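Local coordinates for protein congerin-1 (Conger myriaster, PDB 1C1L) that binds beta-galactosides as a homodimeric galectin, here holding lactose on one face of a beta-sandwich, although its physiological role is not yet known, at residues D47-N51 with F80-A84; E72-S77 with L109-Y115. The contacts are given in a common frame with arbitrary orientation. Numbering follows the deposited sequence.

In the fold
From the N terminus, strands 5-7, 18-24 and 30-35 precede strand 41-52, whose end supplies 47-51; strand 55-64 then leads to 72-77, which ends in the short edge strand 75-77 of the same sheet. Loop 80-84 turns back onto 47-51, closing contact 1 before strand 87-94 of the opposing sheet. Contact 2 closes when strand 108-112 and the following turn meet 72-77. The loops cross: 72-77 lies between the halves of contact 1, while 109-115 lies beyond both. Contact 1 packs the inter-sheet connection against the sugar-binding sheet's face away from lactose; contact 2 joins both sheets' edges. At the lactose, Arg49 NH1 and Arg76 NH2 are like charges 3.5 Å apart, with Asp55 pairing with both.

Contact 1 (D47-N51 with F80-A84); sequences DHRFN and FTLSA. With GAL (beta-D-galactopyranose), chain B; BGC (beta-D-glucopyranose), chain C.
The lactose site of this galectin beta-sandwich lies on one side of segment 47-51, and an aromatic cluster of His48, Phe50 and Phe80 lies on the other. Residues 47-49 are extended strand, so side chains alternate; the chain turns a corner at Phe50 and Asn51. Segment 80-84 is an irregular connection, with CA atoms of His48 and Phe80 7.9 Å apart and those of Phe50 and Ala84 8.0 Å apart. Phe80 (chi1 t) turns its edge to the face of Phe50 (chi1 m), centroids 4.9 Å apart and planes at 88°, and receives the edge of His48 on its own face in an offset edge-to-face pair (5.2 Å, 62°). Leu82 CD1 sits over the His48 ring, 3.7 Å from its centroid, a CH-pi contact. No direct hydrogen bond crosses; water 1 links His48 NE2 (3.0 Å) to Thr81 N (2.8 Å). Arg49 points away, extended (m, t, t), its NE in a salt bridge with Asp47 OD2 at 2.8 Å. Arg30 also salt-bridges Asp47, and Asp55 pairs with Arg49. So held, Arg49 NH2 donates to GAL O4 and GAL O5, both at 3.0 Å, and Arg49 NH1 to BGC O3 at 2.8 Å.

Contact 2 (E72-S77 with L109-Y115); sequences ETEQRS and LEFPNRY. With BGC (beta-D-glucopyranose), chain C; GAL (beta-D-galactopyranose), chain B.
Arg114, stretched out (chi1 m, chi2 and chi3 t), sends NH2 to Thr73 O at 2.7 Å, with a weak bond from NH1 to the same oxygen at 3.3 Å; NH1 also serves Asn62 and Ser63. Tyr115 OH donates to Glu72 OE2 at 2.7 Å and has Ser63 as a second partner. Strands 75-77 and 109-112 run antiparallel (172°) with axes 9.3 Å apart, and CA atoms of Gln75 and Phe111 face each other at 7.8 Å; past Pro112, an inverse gamma turn centred on Asn113 leads to Arg114. These are edge strands of the two sheets of the galectin sandwich, so side chains and water bridge the gap: water 2 donates to Gln75 OE1 (2.9 Å) and Glu110 O (3.0 Å), while Gln75 CG packs 4.1 Å from Phe111 CE1. On the sugar side Glu74 points away from 109-115. Its OE1 accepts from Arg76 NH2 (2.9 Å) and NE (3.0 Å) in a salt bridge; OE2 accepts from BGC O3 (2.6 Å) and GAL O6 (2.8 Å). Asp55 pairs with Arg76 NH1.

Contact 1 (D47-N51 with F80-A84)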
loop_
_atom_site.group_PDB
_atom_site.type_symbol
_atom_site.label_atom_id
_atom_site.label_comp_id
_atom_site.label_asym_id
_atom_site.label_seq_id
_atom_site.Cartn_x
_atom_site.Cartn_y
_atom_site.Cartn_z
ATOM N N ASP A 47 -5.550 2.317 18.790
ATOM C CA ASP A 47 -5.614 3.747 19.004
ATOM C C ASP A 47 -4.520 4.263 19.941
ATOM O O ASP A 47 -4.391 3.795 21.078
ATOM C CB ASP A 47 -7.010 4.063 19.559
ATOM C CG ASP A 47 -7.489 5.488 19.354
ATOM O OD1 ASP A 47 -7.058 6.180 18.440
ATOM O OD2 ASP A 47 -8.329 5.911 20.126
ATOM N N HIS A 48 -3.646 5.143 19.448
ATOM C CA HIS A 48 -2.640 5.789 20.280
ATOM C C HIS A 48 -3.208 7.128 20.677
ATOM O O HIS A 48 -3.398 8.009 19.837
ATOM C CB HIS A 48 -1.311 6.019 19.534
ATOM C CG HIS A 48 -0.425 4.777 19.501
ATOM N ND1 HIS A 48 -0.556 3.746 18.695
ATOM C CD2 HIS A 48 0.653 4.495 20.314
ATOM C CE1 HIS A 48 0.351 2.854 18.957
ATOM N NE2 HIS A 48 1.083 3.306 19.939
ATOM N N ARG A 49 -3.539 7.258 21.952
ATOM C CA ARG A 49 -4.134 8.470 22.479
ATOM C C ARG A 49 -3.086 9.262 23.233
ATOM O O ARG A 49 -2.568 8.839 24.276
ATOM C CB ARG A 49 -5.294 8.115 23.414
ATOM C CG ARG A 49 -6.373 7.300 22.731
ATOM C CD ARG A 49 -7.475 6.948 23.699
ATOM N NE ARG A 49 -8.545 6.346 22.934
ATOM C CZ ARG A 49 -9.721 5.954 23.404
ATOM N NH1 ARG A 49 -10.014 6.074 24.689
ATOM N NH2 ARG A 49 -10.600 5.417 22.568
ATOM N N PHE A 50 -2.760 10.406 22.657
ATOM C CA PHE A 50 -1.770 11.306 23.215
ATOM C C PHE A 50 -2.409 12.170 24.293
ATOM O O PHE A 50 -2.127 12.005 25.478
ATOM C CB PHE A 50 -1.181 12.197 22.112
ATOM C CG PHE A 50 -0.375 11.392 21.113
ATOM C CD1 PHE A 50 -1.026 10.658 20.119
ATOM C CD2 PHE A 50 1.016 11.381 21.210
ATOM C CE1 PHE A 50 -0.277 9.906 19.221
ATOM C CE2 PHE A 50 1.758 10.623 20.305
ATOM C CZ PHE A 50 1.112 9.889 19.314
ATOM N N ASN A 51 -3.341 13.017 23.896
ATOM C CA ASN A 51 -3.940 13.994 24.791
ATOM C C ASN A 51 -5.406 13.926 24.450
ATOM O O ASN A 51 -5.927 14.556 23.518
ATOM C CB ASN A 51 -3.333 15.368 24.494
ATOM C CG ASN A 51 -4.066 16.529 25.153
ATOM O OD1 ASN A 51 -4.784 16.347 26.135
ATOM N ND2 ASN A 51 -3.951 17.757 24.657
ATOM N N PHE A 80 3.677 3.434 26.244
ATOM C CA PHE A 80 3.489 4.304 25.088
ATOM C C PHE A 80 4.805 4.898 24.608
ATOM O O PHE A 80 5.483 5.574 25.378
ATOM C CB PHE A 80 2.512 5.377 25.519
ATOM C CG PHE A 80 1.891 6.215 24.413
ATOM C CD1 PHE A 80 2.563 7.324 23.888
ATOM C CD2 PHE A 80 0.596 5.917 23.989
ATOM C CE1 PHE A 80 1.923 8.136 22.950
ATOM C CE2 PHE A 80 -0.038 6.738 23.051
ATOM C CZ PHE A 80 0.621 7.852 22.538
ATOM N N THR A 81 5.202 4.684 23.352
ATOM C CA THR A 81 6.509 5.133 22.904
ATOM C C THR A 81 6.508 6.091 21.717
ATOM O O THR A 81 7.577 6.525 21.273
ATOM C CB THR A 81 7.381 3.862 22.589
ATOM O OG1 THR A 81 6.700 3.087 21.602
ATOM C CG2 THR A 81 7.622 2.992 23.823
ATOM N N LEU A 82 5.344 6.411 21.149
ATOM C CA LEU A 82 5.322 7.317 20.008
ATOM C C LEU A 82 5.281 8.762 20.492
ATOM O O LEU A 82 4.887 9.049 21.629
ATOM C CB LEU A 82 4.113 7.009 19.104
ATOM C CG LEU A 82 3.963 5.587 18.533
ATOM C CD1 LEU A 82 2.829 5.570 17.514
ATOM C CD2 LEU A 82 5.246 5.146 17.836
ATOM N N SER A 83 5.637 9.676 19.600
ATOM C CA SER A 83 5.723 11.083 19.898
ATOM C C SER A 83 5.093 11.873 18.774
ATOM O O SER A 83 5.141 11.517 17.593
ATOM C CB SER A 83 7.185 11.491 20.038
ATOM O OG SER A 83 7.932 10.576 20.830
ATOM N N ALA A 84 4.499 12.992 19.156
ATOM C CA ALA A 84 3.886 13.935 18.238
ATOM C C ALA A 84 4.904 14.358 17.191
ATOM O O ALA A 84 6.079 14.519 17.537
ATOM C CB ALA A 84 3.467 15.180 18.969
HETATM C C1 GAL B . -14.177 5.067 21.972
HETATM C C2 GAL B . -13.829 6.073 20.875
HETATM C C3 GAL B . -13.692 5.370 19.523
HETATM C C4 GAL B . -12.730 4.172 19.625
HETATM C C5 GAL B . -13.130 3.280 20.793
HETATM C C6 GAL B . -12.156 2.140 21.002
HETATM O O2 GAL B . -14.859 7.051 20.801
HETATM O O3 GAL B . -13.215 6.303 18.568
HETATM O O4 GAL B . -11.412 4.664 19.808
HETATM O O5 GAL B . -13.194 4.041 22.024
HETATM O O6 GAL B . -12.586 1.306 22.049
HETATM C C2 BGC C . -14.190 4.399 26.755
HETATM C C3 BGC C . -13.673 5.147 25.515
HETATM C C4 BGC C . -14.599 4.887 24.341
HETATM C C5 BGC C . -16.035 5.277 24.723
HETATM C C6 BGC C . -17.025 5.029 23.605
HETATM C C1 BGC C . -15.651 4.753 27.025
HETATM O O1 BGC C . -16.136 3.970 28.045
HETATM O O2 BGC C . -13.399 4.756 27.881
HETATM O O3 BGC C . -12.365 4.701 25.211
HETATM O O4 BGC C . -14.169 5.686 23.204
HETATM O O5 BGC C . -16.436 4.482 25.851
HETATM O O6 BGC C . -17.052 3.663 23.220
HETATM O O HOH W 1 3.619 3.301 21.502
#

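Contact 2 (E72-S77 with L109-Y115)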
loop_
_atom_site.group_PDB
_atom_site.type_symbol
_atom_site.label_atom_id
_atom_site.label_comp_id
_atom_site.label_asym_id
_atom_site.label_seq_id
_atom_site.Cartn_x
_atom_site.Cartn_y
_atom_site.Cartn_z
ATOM N N GLU A 72 -16.286 -3.078 21.498
ATOM C CA GLU A 72 -16.407 -4.133 22.485
ATOM C C GLU A 72 -15.483 -3.896 23.680
ATOM O O GLU A 72 -15.288 -2.747 24.088
ATOM C CB GLU A 72 -16.123 -5.439 21.766
ATOM C CG GLU A 72 -17.054 -5.715 20.582
ATOM C CD GLU A 72 -16.991 -7.118 20.024
ATOM O OE1 GLU A 72 -16.469 -8.002 20.687
ATOM O OE2 GLU A 72 -17.480 -7.333 18.924
ATOM N N THR A 73 -14.906 -4.942 24.296
ATOM C CA THR A 73 -13.987 -4.764 25.411
ATOM C C THR A 73 -12.633 -4.195 25.004
ATOM O O THR A 73 -11.895 -4.747 24.201
ATOM C CB THR A 73 -13.779 -6.136 26.109
ATOM O OG1 THR A 73 -15.091 -6.575 26.468
ATOM C CG2 THR A 73 -12.863 -6.079 27.333
ATOM N N GLU A 74 -12.311 -3.033 25.557
ATOM C CA GLU A 74 -11.013 -2.430 25.349
ATOM C C GLU A 74 -9.922 -3.160 26.101
ATOM O O GLU A 74 -10.131 -3.713 27.191
ATOM C CB GLU A 74 -10.993 -0.998 25.837
ATOM C CG GLU A 74 -11.991 -0.144 25.098
ATOM C CD GLU A 74 -11.959 1.327 25.481
ATOM O OE1 GLU A 74 -11.474 1.675 26.551
ATOM O OE2 GLU A 74 -12.428 2.136 24.697
ATOM N N GLN A 75 -8.768 -3.259 25.452
ATOM C CA GLN A 75 -7.543 -3.669 26.097
ATOM C C GLN A 75 -6.660 -2.433 25.957
ATOM O O GLN A 75 -6.577 -1.781 24.915
ATOM C CB GLN A 75 -6.925 -4.878 25.406
ATOM C CG GLN A 75 -7.827 -6.093 25.656
ATOM C CD GLN A 75 -7.121 -7.419 25.438
ATOM O OE1 GLN A 75 -5.894 -7.466 25.419
ATOM N NE2 GLN A 75 -7.823 -8.534 25.333
ATOM N N ARG A 76 -6.087 -2.010 27.071
ATOM C CA ARG A 76 -5.292 -0.795 27.173
ATOM C C ARG A 76 -3.871 -1.089 27.574
ATOM O O ARG A 76 -3.600 -2.096 28.242
ATOM C CB ARG A 76 -5.877 0.146 28.206
ATOM C CG ARG A 76 -7.210 0.683 27.733
ATOM C CD ARG A 76 -7.963 1.376 28.838
ATOM N NE ARG A 76 -9.093 2.068 28.248
ATOM C CZ ARG A 76 -9.095 3.393 28.161
ATOM N NH1 ARG A 76 -8.066 4.087 28.628
ATOM N NH2 ARG A 76 -10.097 4.037 27.565
ATOM N N SER A 77 -2.983 -0.194 27.185
ATOM C CA SER A 77 -1.599 -0.278 27.594
ATOM C C SER A 77 -1.131 1.144 27.809
ATOM O O SER A 77 -1.545 2.046 27.077
ATOM C CB SER A 77 -0.737 -0.921 26.505
ATOM O OG SER A 77 0.641 -0.954 26.887
ATOM N N LEU A 109 2.681 -6.059 21.384
ATOM C CA LEU A 109 1.409 -6.272 22.062
ATOM C C LEU A 109 0.678 -7.406 21.368
ATOM O O LEU A 109 1.011 -7.762 20.236
ATOM C CB LEU A 109 0.550 -5.003 22.016
ATOM C CG LEU A 109 1.136 -3.740 22.647
ATOM C CD1 LEU A 109 0.340 -2.502 22.282
ATOM C CD2 LEU A 109 1.165 -3.948 24.146
ATOM N N GLU A 110 -0.281 -8.047 22.025
ATOM C CA GLU A 110 -1.104 -9.079 21.422
ATOM C C GLU A 110 -2.526 -8.657 21.660
ATOM O O GLU A 110 -2.800 -7.938 22.624
ATOM C CB GLU A 110 -0.942 -10.414 22.076
ATOM C CG GLU A 110 0.406 -11.011 21.761
ATOM C CD GLU A 110 0.755 -12.265 22.543
ATOM O OE1 GLU A 110 -0.056 -12.764 23.324
ATOM O OE2 GLU A 110 1.865 -12.749 22.368
ATOM N N PHE A 111 -3.413 -9.107 20.795
ATOM C CA PHE A 111 -4.824 -8.797 20.933
ATOM C C PHE A 111 -5.570 -10.001 20.376
ATOM O O PHE A 111 -5.066 -10.589 19.413
ATOM C CB PHE A 111 -5.158 -7.532 20.130
ATOM C CG PHE A 111 -6.600 -7.063 20.290
ATOM C CD1 PHE A 111 -7.015 -6.446 21.472
ATOM C CD2 PHE A 111 -7.507 -7.249 19.247
ATOM C CE1 PHE A 111 -8.343 -6.026 21.607
ATOM C CE2 PHE A 111 -8.830 -6.827 19.390
ATOM C CZ PHE A 111 -9.246 -6.217 20.568
ATOM N N PRO A 112 -6.711 -10.466 20.889
ATOM C CA PRO A 112 -7.404 -11.612 20.334
ATOM C C PRO A 112 -7.896 -11.376 18.919
ATOM O O PRO A 112 -8.259 -10.266 18.528
ATOM C CB PRO A 112 -8.529 -11.901 21.309
ATOM C CG PRO A 112 -8.731 -10.602 22.044
ATOM C CD PRO A 112 -7.330 -10.023 22.134
ATOM N N ASN A 113 -7.908 -12.450 18.146
ATOM C CA ASN A 113 -8.511 -12.425 16.828
ATOM C C ASN A 113 -9.927 -12.868 17.154
ATOM O O ASN A 113 -10.316 -14.039 17.096
ATOM C CB ASN A 113 -7.822 -13.423 15.896
ATOM C CG ASN A 113 -8.371 -13.461 14.478
ATOM O OD1 ASN A 113 -9.474 -12.982 14.191
ATOM N ND2 ASN A 113 -7.653 -14.007 13.512
ATOM N N ARG A 114 -10.750 -11.900 17.531
ATOM C CA ARG A 114 -12.114 -12.147 17.983
ATOM C C ARG A 114 -13.047 -12.823 16.993
ATOM O O ARG A 114 -13.893 -13.642 17.357
ATOM C CB ARG A 114 -12.704 -10.813 18.427
ATOM C CG ARG A 114 -12.019 -10.357 19.704
ATOM C CD ARG A 114 -12.477 -8.980 20.136
ATOM N NE ARG A 114 -12.016 -8.680 21.482
ATOM C CZ ARG A 114 -12.135 -7.470 22.043
ATOM N NH1 ARG A 114 -12.639 -6.417 21.401
ATOM N NH2 ARG A 114 -11.688 -7.319 23.284
ATOM N N TYR A 115 -12.861 -12.549 15.712
ATOM C CA TYR A 115 -13.756 -13.051 14.688
ATOM C C TYR A 115 -13.153 -14.187 13.859
ATOM O O TYR A 115 -13.704 -14.531 12.818
ATOM C CB TYR A 115 -14.183 -11.864 13.799
ATOM C CG TYR A 115 -14.628 -10.655 14.620
ATOM C CD1 TYR A 115 -15.560 -10.803 15.655
ATOM C CD2 TYR A 115 -14.050 -9.418 14.361
ATOM C CE1 TYR A 115 -15.897 -9.698 16.440
ATOM C CE2 TYR A 115 -14.387 -8.315 15.140
ATOM C CZ TYR A 115 -15.305 -8.473 16.176
ATOM O OH TYR A 115 -15.621 -7.400 16.969
HETATM C C2 BGC C . -14.190 4.399 26.755
HETATM C C3 BGC C . -13.673 5.147 25.515
HETATM C C4 BGC C . -14.599 4.887 24.341
HETATM C C5 BGC C . -16.035 5.277 24.723
HETATM C C6 BGC C . -17.025 5.029 23.605
HETATM C C1 BGC C . -15.651 4.753 27.025
HETATM O O1 BGC C . -16.136 3.970 28.045
HETATM O O2 BGC C . -13.399 4.756 27.881
HETATM O O3 BGC C . -12.365 4.701 25.211
HETATM O O4 BGC C . -14.169 5.686 23.204
HETATM O O5 BGC C . -16.436 4.482 25.851
HETATM O O6 BGC C . -17.052 3.663 23.220
HETATM C C1 GAL B . -14.177 5.067 21.972
HETATM C C2 GAL B . -13.829 6.073 20.875
HETATM C C3 GAL B . -13.692 5.370 19.523
HETATM C C4 GAL B . -12.730 4.172 19.625
HETATM C C5 GAL B . -13.130 3.280 20.793
HETATM C C6 GAL B . -12.156 2.140 21.002
HETATM O O2 GAL B . -14.859 7.051 20.801
HETATM O O3 GAL B . -13.215 6.303 18.568
HETATM O O4 GAL B . -11.412 4.664 19.808
HETATM O O5 GAL B . -13.194 4.041 22.024
HETATM O O6 GAL B . -12.586 1.306 22.049
HETATM O O HOH W 2 -3.339 -6.097 24.921
#